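Local coordinates for FBP protein (Leishmania major, PDB 5OEY) that probably catalyses the metal-dependent hydrolysis of fructose 1,6-bisphosphate to fructose 6-phosphate and phosphate, working as a homotetramer in carbohydrate biosynthesis, at residues C[87-92]-C[107-112]; C[94-99]-C[117-122]; C[279-284]-C[307-312]. All coordinates share one frame; numbering follows the deposited sequence.

Contact 1: residues C[87-92]-C[107-112]; sequences SSTSVC and SGRRGD
Gly111 CA abuts the backbone of Ser90, 3.5 Å from Ser90 C. Glycine suits the place because its bare CA packs directly on that backbone, with Thr89 O also close. The polar link beside it is weak: Gly111 N gives a bent hydrogen bond to Val91 O (3.0 Å, 144° at the hydrogen), and Arg110 CA adds a CH...O contact to the same oxygen. Water 1 lies between the segments, 3.0 Å from Arg109 O, to which it can donate, and accepts only weakly from Val91 N.

Side chains close the ends of the contact. Cys92 CB touches both Gly111 O and Arg110 CG, the latter at 3.6 Å, a contact that a small residue permits. The first torsion of Arg110 (chi1 -172°) turns CG away from its own backbone N and lays it against Cys92 CB and CA, and the chain carries the guanidinium onward to Ala105 O. At the other end Arg109 folds at chi3, which brings NH1 to 3.9 Å from Ser87 CA and sets one guanidinium face, near its rim, over Ser87 N. Thr89 rests its OG1 on the backbone of Arg109, 3.7 Å from the carbonyl carbon.

Behind this shell an ST turn shapes the chain at Ser88-Ser90, Ser88 OG accepting from Ser90 N at 3.0 Å, while Thr89 leaves the helix with positive phi. Ser90 OG bonds to Asp27 O, and Ser87 OG to Gln14 of the second subunit.

The contact thus joins the exit of helix 72-87 and the start of strand 91-96 to the loop entering strand 113-121. Helix 27-48 packs on Thr89 and Ser90, close to the AMP-binding residues Asp27 and Tyr113, and Ile17 of the second subunit packs on Thr89.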
loop_
_atom_site.group_PDB
_atom_site.type_symbol
_atom_site.label_atom_id
_atom_site.label_comp_id
_atom_site.label_asym_id
_atom_site.label_seq_id
_atom_site.Cartn_x
_atom_site.Cartn_y
_atom_site.Cartn_z
ATOM N N SER C 87 18.981 -5.300 -16.687
ATOM C CA SER C 87 19.841 -4.728 -15.647
ATOM C C SER C 87 20.289 -5.776 -14.593
ATOM O O SER C 87 21.161 -5.506 -13.779
ATOM C CB SER C 87 19.114 -3.582 -14.972
ATOM O OG SER C 87 18.043 -4.065 -14.181
ATOM N N SER C 88 19.695 -6.971 -14.603
ATOM C CA SER C 88 19.999 -8.006 -13.611
ATOM C C SER C 88 21.405 -8.544 -13.718
ATOM O O SER C 88 21.959 -9.036 -12.753
ATOM C CB SER C 88 19.032 -9.187 -13.750
ATOM O OG SER C 88 19.356 -9.996 -14.873
ATOM N N THR C 89 21.939 -8.492 -14.929
ATOM C CA THR C 89 23.239 -9.057 -15.271
ATOM C C THR C 89 23.259 -10.607 -15.348
ATOM O O THR C 89 24.335 -11.220 -15.373
ATOM C CB THR C 89 24.372 -8.413 -14.431
ATOM O OG1 THR C 89 25.539 -8.357 -15.244
ATOM C CG2 THR C 89 24.703 -9.102 -13.097
ATOM N N SER C 90 22.076 -11.219 -15.427
ATOM C CA SER C 90 21.924 -12.682 -15.428
ATOM C C SER C 90 21.473 -13.241 -16.755
ATOM O O SER C 90 21.431 -14.451 -16.913
ATOM C CB SER C 90 20.907 -13.102 -14.358
ATOM O OG SER C 90 21.450 -12.900 -13.093
ATOM N N VAL C 91 21.175 -12.368 -17.713
ATOM C CA VAL C 91 20.535 -12.744 -18.938
ATOM C C VAL C 91 21.484 -12.498 -20.076
ATOM O O VAL C 91 22.162 -11.488 -20.053
ATOM C CB VAL C 91 19.298 -11.822 -19.114
ATOM C CG1 VAL C 91 18.821 -11.771 -20.560
ATOM C CG2 VAL C 91 18.214 -12.287 -18.167
ATOM N N CYS C 92 21.504 -13.378 -21.080
ATOM C CA CYS C 92 22.145 -13.057 -22.374
ATOM C C CYS C 92 21.142 -12.751 -23.459
ATOM O O CYS C 92 21.375 -11.867 -24.300
ATOM C CB CYS C 92 23.096 -14.165 -22.854
ATOM S SG CYS C 92 22.445 -15.855 -22.819
ATOM N N SER C 107 27.288 -6.442 -24.001
ATOM C CA SER C 107 28.473 -7.306 -23.697
ATOM C C SER C 107 28.975 -6.857 -22.298
ATOM O O SER C 107 29.021 -5.653 -22.008
ATOM C CB SER C 107 29.653 -7.244 -24.756
ATOM O OG SER C 107 29.395 -6.453 -25.912
ATOM N N GLY C 108 29.258 -7.805 -21.406
ATOM C CA GLY C 108 29.650 -7.472 -20.030
ATOM C C GLY C 108 28.541 -6.986 -19.095
ATOM O O GLY C 108 28.819 -6.608 -17.958
ATOM N N ARG C 109 27.296 -6.962 -19.570
ATOM C CA ARG C 109 26.109 -6.930 -18.717
ATOM C C ARG C 109 25.329 -8.237 -18.977
ATOM O O ARG C 109 24.121 -8.302 -18.778
ATOM C CB ARG C 109 25.249 -5.702 -19.072
ATOM C CG ARG C 109 24.355 -5.184 -17.962
ATOM C CD ARG C 109 23.770 -3.805 -18.280
ATOM N NE ARG C 109 22.758 -3.860 -19.352
ATOM C CZ ARG C 109 21.602 -3.183 -19.390
ATOM N NH1 ARG C 109 21.239 -2.363 -18.405
ATOM N NH2 ARG C 109 20.781 -3.339 -20.436
ATOM N N ARG C 110 26.060 -9.280 -19.370
ATOM C CA ARG C 110 25.520 -10.459 -20.065
ATOM C C ARG C 110 25.752 -11.758 -19.278
ATOM O O ARG C 110 26.877 -12.250 -19.187
ATOM C CB ARG C 110 26.191 -10.560 -21.443
ATOM C CG ARG C 110 25.621 -11.604 -22.382
ATOM C CD ARG C 110 26.340 -11.586 -23.723
ATOM N NE ARG C 110 26.077 -10.358 -24.481
ATOM C CZ ARG C 110 26.634 -10.059 -25.653
ATOM N NH1 ARG C 110 27.497 -10.898 -26.233
ATOM N NH2 ARG C 110 26.341 -8.908 -26.257
ATOM N N GLY C 111 24.691 -12.289 -18.692
ATOM C CA GLY C 111 24.763 -13.530 -17.933
ATOM C C GLY C 111 24.597 -14.755 -18.810
ATOM O O GLY C 111 24.875 -14.709 -20.011
ATOM N N ASP C 112 24.140 -15.848 -18.199
ATOM C CA ASP C 112 24.043 -17.154 -18.872
ATOM C C ASP C 112 22.628 -17.603 -19.223
ATOM O O ASP C 112 22.473 -18.633 -19.873
ATOM C CB ASP C 112 24.673 -18.237 -17.992
ATOM C CG ASP C 112 26.164 -18.022 -17.762
ATOM O OD1 ASP C 112 26.901 -17.660 -18.714
ATOM O OD2 ASP C 112 26.597 -18.227 -16.605
HETATM O O HOH W 1 21.333 -9.040 -17.924
#

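Contact 2: residues C[94-99]-C[117-122]. With MN (manganese (II) ion), chain N; MN (manganese (II) ion), chain O; K (potassium ion), chain P; PO4 (phosphate ion), chain M.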
loop_
_atom_site.group_PDB
_atom_site.type_symbol
_atom_site.label_atom_id
_atom_site.label_comp_id
_atom_site.label_asym_id
_atom_site.label_seq_id
_atom_site.Cartn_x
_atom_site.Cartn_y
_atom_site.Cartn_z
ATOM N N LEU C 94 16.784 -12.398 -24.282
ATOM C CA LEU C 94 15.393 -12.431 -23.872
ATOM C C LEU C 94 14.445 -12.423 -25.071
ATOM O O LEU C 94 14.727 -11.832 -26.112
ATOM C CB LEU C 94 15.056 -11.407 -22.775
ATOM C CG LEU C 94 15.121 -9.892 -22.963
ATOM C CD1 LEU C 94 13.903 -9.468 -23.764
ATOM C CD2 LEU C 94 15.106 -9.233 -21.599
ATOM N N GLY C 95 13.353 -13.170 -24.944
ATOM C CA GLY C 95 12.356 -13.248 -25.983
ATOM C C GLY C 95 11.006 -13.011 -25.370
ATOM O O GLY C 95 10.613 -13.711 -24.465
ATOM N N SER C 96 10.307 -12.003 -25.855
ATOM C CA SER C 96 8.979 -11.680 -25.358
ATOM C C SER C 96 7.934 -11.989 -26.403
ATOM O O SER C 96 8.190 -11.839 -27.596
ATOM C CB SER C 96 8.896 -10.195 -25.026
ATOM O OG SER C 96 7.571 -9.817 -24.703
ATOM N N GLU C 97 6.742 -12.363 -25.951
ATOM C CA GLU C 97 5.552 -12.419 -26.807
ATOM C C GLU C 97 5.291 -11.136 -27.559
ATOM O O GLU C 97 4.853 -11.173 -28.701
ATOM C CB GLU C 97 4.310 -12.727 -25.982
ATOM C CG GLU C 97 3.053 -12.870 -26.857
ATOM C CD GLU C 97 1.741 -12.364 -26.248
ATOM O OE1 GLU C 97 1.447 -12.679 -25.091
ATOM O OE2 GLU C 97 0.941 -11.651 -26.926
ATOM N N GLU C 98 5.564 -10.009 -26.920
ATOM C CA GLU C 98 5.287 -8.681 -27.494
ATOM C C GLU C 98 6.338 -8.153 -28.502
ATOM O O GLU C 98 6.117 -7.088 -29.111
ATOM C CB GLU C 98 5.147 -7.640 -26.376
ATOM C CG GLU C 98 4.205 -8.001 -25.229
ATOM C CD GLU C 98 2.844 -8.524 -25.688
ATOM O OE1 GLU C 98 2.279 -7.972 -26.643
ATOM O OE2 GLU C 98 2.347 -9.496 -25.085
ATOM N N GLU C 99 7.420 -8.914 -28.720
ATOM C CA GLU C 99 8.505 -8.548 -29.639
ATOM C C GLU C 99 8.646 -9.596 -30.731
ATOM O O GLU C 99 8.492 -10.796 -30.445
ATOM C CB GLU C 99 9.804 -8.520 -28.880
ATOM C CG GLU C 99 9.796 -7.648 -27.647
ATOM C CD GLU C 99 10.376 -6.271 -27.861
ATOM O OE1 GLU C 99 11.148 -6.065 -28.821
ATOM O OE2 GLU C 99 10.061 -5.382 -27.051
ATOM N N PHE C 117 9.362 -15.014 -22.205
ATOM C CA PHE C 117 8.269 -14.674 -21.328
ATOM C C PHE C 117 7.052 -14.083 -22.020
ATOM O O PHE C 117 7.156 -13.418 -23.049
ATOM C CB PHE C 117 8.758 -13.726 -20.209
ATOM C CG PHE C 117 9.323 -12.425 -20.702
ATOM C CD1 PHE C 117 10.666 -12.315 -20.999
ATOM C CD2 PHE C 117 8.501 -11.313 -20.862
ATOM C CE1 PHE C 117 11.174 -11.113 -21.465
ATOM C CE2 PHE C 117 9.005 -10.117 -21.328
ATOM C CZ PHE C 117 10.344 -10.014 -21.627
ATOM N N ASP C 118 5.896 -14.342 -21.423
ATOM C CA ASP C 118 4.650 -13.668 -21.766
ATOM C C ASP C 118 4.424 -12.677 -20.638
ATOM O O ASP C 118 4.023 -13.065 -19.553
ATOM C CB ASP C 118 3.487 -14.671 -21.830
ATOM C CG ASP C 118 2.167 -14.029 -22.193
ATOM O OD1 ASP C 118 2.105 -12.825 -22.501
ATOM O OD2 ASP C 118 1.184 -14.735 -22.234
ATOM N N PRO C 119 4.696 -11.404 -20.878
ATOM C CA PRO C 119 4.684 -10.465 -19.768
ATOM C C PRO C 119 3.295 -10.178 -19.209
ATOM O O PRO C 119 3.184 -9.827 -18.030
ATOM C CB PRO C 119 5.286 -9.205 -20.388
ATOM C CG PRO C 119 4.851 -9.274 -21.807
ATOM C CD PRO C 119 4.983 -10.727 -22.151
ATOM N N LEU C 120 2.268 -10.351 -20.030
ATOM C CA LEU C 120 0.890 -10.300 -19.547
ATOM C C LEU C 120 -0.046 -11.218 -20.317
ATOM O O LEU C 120 -0.365 -10.971 -21.469
ATOM C CB LEU C 120 0.349 -8.882 -19.585
ATOM C CG LEU C 120 -1.003 -8.648 -18.923
ATOM C CD1 LEU C 120 -0.962 -8.970 -17.441
ATOM C CD2 LEU C 120 -1.349 -7.196 -19.066
ATOM N N ASP C 121 -0.481 -12.269 -19.636
ATOM C CA ASP C 121 -1.340 -13.285 -20.191
ATOM C C ASP C 121 -2.789 -13.030 -19.799
ATOM O O ASP C 121 -3.089 -12.804 -18.653
ATOM C CB ASP C 121 -0.908 -14.661 -19.696
ATOM C CG ASP C 121 -1.872 -15.753 -20.108
ATOM O OD1 ASP C 121 -1.898 -16.103 -21.312
ATOM O OD2 ASP C 121 -2.610 -16.217 -19.200
ATOM N N GLY C 122 -3.660 -13.057 -20.797
ATOM C CA GLY C 122 -5.082 -12.818 -20.639
ATOM C C GLY C 122 -5.488 -11.372 -20.800
ATOM O O GLY C 122 -6.502 -10.985 -20.272
HETATM MN MN MN N . 0.368 -12.084 -23.329
HETATM MN MN MN O . -0.676 -15.461 -22.994
HETATM K K K P . -1.495 -11.059 -26.296
HETATM P P PO4 M . -2.324 -13.264 -24.302
HETATM O O1 PO4 M . -1.890 -13.409 -25.749
HETATM O O2 PO4 M . -2.618 -14.565 -23.638
HETATM O O3 PO4 M . -3.541 -12.372 -24.203
HETATM O O4 PO4 M . -1.143 -12.641 -23.600
HETATM O O HOH W 2 1.013 -10.380 -23.550
#
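Glu97 and Asp118 run side by side and point the same way, their carboxylate planes turned 65° apart. OE1 of Glu97 and OD1 of Asp118 approach to 2.7 Å, a closeness of like charges that the manganese ion of chain N, bound by both, explains. Asp118 CG is anti to the backbone N (chi1 -180°), a setting that lets the carboxylate bridge two metals: OD1 lies 2.1 Å from that ion, and OD2 lies 2.1 Å from the manganese of chain O, which Asp121 OD1 and Glu284 also bind. Leu120 O is the first ion's third protein ligand, beside a water and a phosphate that also meets the second manganese and the potassium. Glu97 OE2 turns to potassium.

Behind the metals the Phe117 ring lies flat beneath Ser96, whose CA sits 4.2 Å above its centre, and Leu94 CD1 touches ring atom CE1 at 3.9 Å. The Glu98 side chain passes Pro119 at a slant, CG to CG 3.7 Å, its OE1 held by Gln70. Ser96 OG, bonded also to Asn78, accepts from Glu98 N in an ST turn.

Parallel strand bonds, Phe117 N to Gly95 O (2.9 Å, 158°) and Glu97 N to Phe117 O (3.1 Å), align the acids. Glu97, with second-shell Glu98, a manganese ligand in other crystals, and the neighbouring Asp-Pro-Leu-Asp-Gly sequence form the metal site characteristic of class 1 fructose bisphosphatases.

Contact 3: residues C[279-284]-C[307-312]. With MN (manganese (II) ion), chain O; PO4 (phosphate ion), chain M.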
loop_
_atom_site.group_PDB
_atom_site.type_symbol
_atom_site.label_atom_id
_atom_site.label_comp_id
_atom_site.label_asym_id
_atom_site.label_seq_id
_atom_site.Cartn_x
_atom_site.Cartn_y
_atom_site.Cartn_z
ATOM N N LEU C 279 -1.755 -21.420 -28.521
ATOM C CA LEU C 279 -0.725 -21.132 -27.540
ATOM C C LEU C 279 0.655 -21.228 -28.135
ATOM O O LEU C 279 0.927 -22.075 -28.958
ATOM C CB LEU C 279 -0.832 -22.073 -26.346
ATOM C CG LEU C 279 -1.830 -21.681 -25.244
ATOM C CD1 LEU C 279 -3.235 -21.561 -25.761
ATOM C CD2 LEU C 279 -1.786 -22.665 -24.083
ATOM N N ARG C 280 1.533 -20.359 -27.670
ATOM C CA ARG C 280 2.904 -20.271 -28.137
ATOM C C ARG C 280 3.786 -21.229 -27.336
ATOM O O ARG C 280 3.593 -21.403 -26.132
ATOM C CB ARG C 280 3.422 -18.867 -27.937
ATOM C CG ARG C 280 3.042 -17.846 -28.967
ATOM C CD ARG C 280 1.558 -17.655 -29.157
ATOM N NE ARG C 280 0.946 -16.856 -28.143
ATOM C CZ ARG C 280 0.533 -15.597 -28.267
ATOM N NH1 ARG C 280 -0.037 -15.030 -27.222
ATOM N NH2 ARG C 280 0.692 -14.899 -29.377
ATOM N N LEU C 281 4.732 -21.884 -28.004
ATOM C CA LEU C 281 5.518 -22.950 -27.357
ATOM C C LEU C 281 6.492 -22.406 -26.323
ATOM O O LEU C 281 6.551 -22.946 -25.216
ATOM C CB LEU C 281 6.267 -23.813 -28.389
ATOM C CG LEU C 281 7.153 -24.967 -27.891
ATOM C CD1 LEU C 281 6.306 -26.038 -27.239
ATOM C CD2 LEU C 281 7.953 -25.586 -29.032
ATOM N N LEU C 282 7.248 -21.366 -26.687
ATOM C CA LEU C 282 8.416 -20.932 -25.875
ATOM C C LEU C 282 8.018 -20.249 -24.578
ATOM O O LEU C 282 8.609 -20.522 -23.542
ATOM C CB LEU C 282 9.339 -19.980 -26.653
ATOM C CG LEU C 282 10.419 -20.526 -27.562
ATOM C CD1 LEU C 282 11.521 -21.158 -26.733
ATOM C CD2 LEU C 282 9.827 -21.551 -28.509
ATOM N N TYR C 283 7.005 -19.386 -24.644
ATOM C CA TYR C 283 6.629 -18.553 -23.504
ATOM C C TYR C 283 5.249 -18.787 -22.902
ATOM O O TYR C 283 4.807 -18.005 -22.057
ATOM C CB TYR C 283 6.816 -17.072 -23.828
ATOM C CG TYR C 283 6.342 -16.641 -25.179
ATOM C CD1 TYR C 283 4.988 -16.344 -25.383
ATOM C CD2 TYR C 283 7.219 -16.503 -26.240
ATOM C CE1 TYR C 283 4.515 -15.928 -26.611
ATOM C CE2 TYR C 283 6.774 -16.095 -27.485
ATOM C CZ TYR C 283 5.414 -15.798 -27.676
ATOM O OH TYR C 283 4.970 -15.377 -28.941
ATOM N N GLU C 284 4.571 -19.850 -23.318
ATOM C CA GLU C 284 3.292 -20.211 -22.714
ATOM C C GLU C 284 3.242 -21.690 -22.424
ATOM O O GLU C 284 3.255 -22.099 -21.278
ATOM C CB GLU C 284 2.126 -19.805 -23.616
ATOM C CG GLU C 284 1.939 -18.301 -23.743
ATOM C CD GLU C 284 0.801 -17.871 -24.675
ATOM O OE1 GLU C 284 0.594 -18.526 -25.711
ATOM O OE2 GLU C 284 0.164 -16.822 -24.435
ATOM N N LEU C 307 7.400 -30.733 -23.702
ATOM C CA LEU C 307 8.797 -30.498 -23.438
ATOM C C LEU C 307 9.729 -31.217 -24.394
ATOM O O LEU C 307 10.860 -30.787 -24.544
ATOM C CB LEU C 307 9.149 -30.844 -21.999
ATOM C CG LEU C 307 8.451 -30.023 -20.911
ATOM C CD1 LEU C 307 8.906 -30.508 -19.546
ATOM C CD2 LEU C 307 8.712 -28.540 -21.058
ATOM N N GLU C 308 9.272 -32.309 -25.022
ATOM C CA GLU C 308 10.075 -33.048 -26.020
ATOM C C GLU C 308 9.999 -32.451 -27.431
ATOM O O GLU C 308 10.747 -32.882 -28.303
ATOM C CB GLU C 308 9.728 -34.553 -26.042
ATOM C CG GLU C 308 10.383 -35.384 -24.931
ATOM C CD GLU C 308 9.837 -36.815 -24.810
ATOM O OE1 GLU C 308 9.210 -37.318 -25.777
ATOM O OE2 GLU C 308 10.011 -37.441 -23.732
ATOM N N GLN C 309 9.113 -31.478 -27.660
ATOM C CA GLN C 309 9.007 -30.824 -28.969
ATOM C C GLN C 309 10.207 -29.970 -29.297
ATOM O O GLN C 309 10.756 -29.303 -28.422
ATOM C CB GLN C 309 7.780 -29.939 -29.080
ATOM C CG GLN C 309 6.541 -30.676 -29.547
ATOM C CD GLN C 309 5.323 -29.766 -29.592
ATOM O OE1 GLN C 309 5.424 -28.575 -29.924
ATOM N NE2 GLN C 309 4.167 -30.309 -29.227
ATOM N N SER C 310 10.601 -30.020 -30.571
ATOM C CA SER C 310 11.726 -29.251 -31.086
ATOM C C SER C 310 11.277 -27.851 -31.347
ATOM O O SER C 310 10.189 -27.624 -31.869
ATOM C CB SER C 310 12.310 -29.880 -32.367
ATOM O OG SER C 310 11.302 -30.301 -33.263
ATOM N N ILE C 311 12.121 -26.914 -30.955
ATOM C CA ILE C 311 11.850 -25.506 -31.143
ATOM C C ILE C 311 12.439 -25.117 -32.493
ATOM O O ILE C 311 13.644 -25.229 -32.685
ATOM C CB ILE C 311 12.458 -24.694 -29.989
ATOM C CG1 ILE C 311 11.661 -24.987 -28.709
ATOM C CG2 ILE C 311 12.474 -23.200 -30.307
ATOM C CD1 ILE C 311 12.453 -24.796 -27.442
ATOM N N THR C 312 11.574 -24.677 -33.412
ATOM C CA THR C 312 11.990 -24.211 -34.744
ATOM C C THR C 312 12.063 -22.674 -34.847
ATOM O O THR C 312 12.818 -22.159 -35.669
ATOM C CB THR C 312 11.076 -24.770 -35.881
ATOM O OG1 THR C 312 9.688 -24.424 -35.659
ATOM C CG2 THR C 312 11.223 -26.299 -36.010
HETATM MN MN MN O . -0.676 -15.461 -22.994
HETATM P P PO4 M . -2.324 -13.264 -24.302
HETATM O O1 PO4 M . -1.890 -13.409 -25.749
HETATM O O2 PO4 M . -2.618 -14.565 -23.638
HETATM O O3 PO4 M . -3.541 -12.372 -24.203
HETATM O O4 PO4 M . -1.143 -12.641 -23.600
#
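Apolar packing joins the two segments. Leu282 and Ile311 meet tip to tip, with CD2 of Leu282 3.6 Å from CG2 of Ile311, while Leu281 crosses Ile311 at a slant, CD2 to CG1 at 3.8 Å. In Leu281 a chi1 of 179° swings the branch away from the backbone N and extends it from the first turn of helix 281-294 to the loop. Branched aliphatic side chains suit this buried seam, where hydrocarbon meets hydrocarbon. Gln309 crosses Leu281 at the margin, its OE1 against Leu281 CD1 at 3.8 Å and its NE2 weakly bonded to Thr318.

Hydrogen bonds and a salt bridge act within 279-284, on the metal side. Glu284 OE1 takes two donors from Arg280: the backbone N, at its anti lone pair (2.8 Å, 176°), and NE, at 3.0 Å from above the carboxylate plane, although OE1 itself lies in the guanidinium plane. A weak bond from NH1 to OE2 adds to this salt bridge. Together they fix the rotation of the carboxylate, and OE2 binds the manganese ion of chain O at 2.1 Å.

Van der Waals and anion contacts follow. Tyr283 CE1 lies 4.0 Å over one face of the Arg280 guanidinium, near its rim, and NH1 gives a weak hydrogen bond to a phosphate oxygen.

The N-terminal turn of helix 281-294 thus supplies, from the C-terminal domain, the acidic ligand that completes the fructose bisphosphatase metal site.

How the contacts relate
Contacts 1 and 2 both use strand 91-96; contact 1 adds the loop leading into strand 113-121, and contact 2 that strand's far end. Contact 1 is only partly buried and near another subunit, whereas contact 2 is buried. Their chemistry follows suit, with backbone packing and a water in the first, carboxylates gathered round metals in the second. Contact 3 is also buried but belongs to the C-terminal domain, and the packing between its segments is chiefly aliphatic. It meets contact 2 at the metals: Asp118 and Glu284 share a manganese ion, Arg280 NH1 forms a salt bridge with Glu97 OE1 at 3.5 Å, and Tyr283 packs on Glu97. Contacts 1 and 3 do not touch.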